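Local coordinates for putative phage endolysin (Salmonella enterica subsp. enterica serovar Typhimurium, PDB 4EVX), which probably acts as a family 24 lysozyme, hydrolysing the beta-1,4 links between N-acetylmuramic acid and N-acetylglucosamine in peptidoglycan, at residues T85-A88 and L89-S92. Sequence-based numbering, arbitrary orientation.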
ATOM      1  N   THR A  85       1.565  -8.488   4.162  1.00 19.92           N
ATOM      2  CA  THR A  85       0.609  -7.377   4.094  1.00 20.11           C
ATOM      3  C   THR A  85       0.478  -6.806   2.690  1.00 22.08           C
ATOM      4  O   THR A  85      -0.638  -6.454   2.250  1.00 22.12           O
ATOM      5  CB  THR A  85       0.938  -6.270   5.065  1.00 21.42           C
ATOM      6  OG1 THR A  85       2.185  -5.645   4.789  1.00 24.80           O
ATOM      7  CG2 THR A  85       0.810  -6.724   6.536  1.00 25.62           C
ATOM      8  N   LEU A  86       1.558  -6.759   1.972  1.00 20.78           N
ATOM      9  CA  LEU A  86       1.518  -6.292   0.581  1.00 20.99           C
ATOM     10  C   LEU A  86       0.714  -7.260  -0.270  1.00 24.48           C
ATOM     11  O   LEU A  86      -0.131  -6.847  -1.058  1.00 23.01           O
ATOM     12  CB  LEU A  86       2.895  -6.097  -0.037  1.00 21.84           C
ATOM     13  CG  LEU A  86       3.646  -4.858   0.363  1.00 29.68           C
ATOM     14  CD1 LEU A  86       5.071  -4.971  -0.080  1.00 32.17           C
ATOM     15  CD2 LEU A  86       2.997  -3.619  -0.286  1.00 29.95           C
ATOM     16  N   ILE A  87       0.919  -8.523  -0.098  1.00 22.91           N
ATOM     17  CA  ILE A  87       0.140  -9.527  -0.796  1.00 21.93           C
ATOM     18  C   ILE A  87      -1.354  -9.425  -0.435  1.00 23.43           C
ATOM     19  O   ILE A  87      -2.193  -9.476  -1.343  1.00 23.68           O
ATOM     20  CB  ILE A  87       0.716 -10.912  -0.516  1.00 23.31           C
ATOM     21  CG1 ILE A  87       2.113 -10.974  -1.171  1.00 26.37           C
ATOM     22  CG2 ILE A  87      -0.214 -12.007  -1.048  1.00 23.21           C
ATOM     23  CD1 ILE A  87       2.826 -12.131  -0.852  1.00 33.29           C
ATOM     24  N   ALA A  88      -1.715  -9.262   0.853  1.00 20.57           N
ATOM     25  CA  ALA A  88      -3.115  -9.150   1.218  1.00 21.63           C
ATOM     26  C   ALA A  88      -3.699  -7.884   0.609  1.00 23.17           C
ATOM     27  O   ALA A  88      -4.824  -7.875   0.104  1.00 22.49           O
ATOM     28  CB  ALA A  88      -3.249  -9.123   2.716  1.00 22.37           C
ATOM     29  N   LEU A  89      -2.955  -6.783   0.643  1.00 22.12           N
ATOM     30  CA  LEU A  89      -3.415  -5.539   0.012  1.00 22.67           C
ATOM     31  C   LEU A  89      -3.703  -5.731  -1.477  1.00 24.10           C
ATOM     32  O   LEU A  89      -4.781  -5.366  -1.962  1.00 24.88           O
ATOM     33  CB  LEU A  89      -2.395  -4.419   0.202  1.00 22.80           C
ATOM     34  CG  LEU A  89      -2.757  -3.095  -0.520  1.00 29.79           C
ATOM     35  CD1 LEU A  89      -3.983  -2.416   0.122  1.00 31.13           C
ATOM     36  CD2 LEU A  89      -1.592  -2.125  -0.561  1.00 33.24           C
HETATM   37  N   MSE A  90      -2.729  -6.293  -2.196  1.00 21.60           N
HETATM   38  CA  MSE A  90      -2.976  -6.523  -3.636  1.00 22.31           C
HETATM   39  C   MSE A  90      -4.207  -7.438  -3.840  1.00 25.06           C
HETATM   40  O   MSE A  90      -5.024  -7.215  -4.752  1.00 26.32           O
HETATM   41  CB  MSE A  90      -1.730  -7.099  -4.282  1.00 23.57           C
HETATM   42  CG  MSE A  90      -0.632  -6.106  -4.436  1.00 26.42           C
HETATM   43 SE   MSE A  90       0.861  -6.853  -5.425  0.70 26.24          SE
HETATM   44  CE  MSE A  90       1.488  -7.838  -4.140  1.00 29.31           C
ATOM     45  N   PHE A  91      -4.354  -8.481  -2.989  1.00 23.47           N
ATOM     46  CA  PHE A  91      -5.474  -9.413  -3.112  1.00 25.18           C
ATOM     47  C   PHE A  91      -6.794  -8.642  -2.956  1.00 25.80           C
ATOM     48  O   PHE A  91      -7.714  -8.803  -3.767  1.00 27.37           O
ATOM     49  CB  PHE A  91      -5.345 -10.522  -2.046  1.00 25.28           C
ATOM     50  CG  PHE A  91      -6.233 -11.689  -2.280  1.00 25.49           C
ATOM     51  CD1 PHE A  91      -5.752 -12.833  -2.910  1.00 27.34           C
ATOM     52  CD2 PHE A  91      -7.591 -11.586  -2.067  1.00 27.38           C
ATOM     53  CE1 PHE A  91      -6.607 -13.858  -3.280  1.00 29.24           C
ATOM     54  CE2 PHE A  91      -8.430 -12.650  -2.347  1.00 33.25           C
ATOM     55  CZ  PHE A  91      -7.936 -13.771  -2.975  1.00 31.22           C
ATOM     56  N   SER A  92      -6.858  -7.704  -1.983  1.00 22.93           N
ATOM     57  CA  SER A  92      -8.080  -6.947  -1.776  1.00 24.69           C
ATOM     58  C   SER A  92      -8.391  -5.948  -2.866  1.00 31.07           C
ATOM     59  O   SER A  92      -9.567  -5.685  -3.122  1.00 32.93           O
ATOM     60  CB  SER A  92      -8.041  -6.241  -0.426  1.00 27.15           C
ATOM     61  OG  SER A  92      -7.104  -5.188  -0.355  1.00 27.11           O
TER
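M90, here selenomethionine, folds back over the preceding turn of helix 80-94 to meet I87. Its chain leaves the backbone with CG opposite the carbonyl carbon (chi1 -72°) and runs extended to SE, where a bend at chi3 turns the terminal methyl back toward L86 O and I87. M90 CE thereby comes within 4.4 Å of I87 CG1, the one apolar side-chain meeting between 85-88 and 89-92. Four i to i+4 backbone hydrogen bonds join the two turns, L89 N to T85 O being 2.8 Å and M90 N to L86 O 2.9 Å. F91 CB lies 3.4 Å from I87 O, a carbonyl oxygen of the turn before. Beyond CB, F91 swings its ring away to stack on H95 and touch L59 of helix 52-73. I87 likewise reaches that helix, at L63, D67 and L70. At chi1 69°, S92 OG lies between its own N and carbonyl carbon and donates a 2.8 Å hydrogen bond to L89 O, three residues back. The same hydroxyl is hydrogen-bonded to T85 OG1 of the second subunit, and T85 OG1 here, which also hydrogen-bonds Q82 O of its own chain, pairs reciprocally with S92 OG there. L89 packs on T85 of that subunit and on L86 of the third, while M90 rests on L69 of the third. All eight residues are buried: some side chains give hydrocarbon to their own chain, others to neighbouring copies, and the two hydroxyls are satisfied by backbone carbonyls and by each other across the subunit interface.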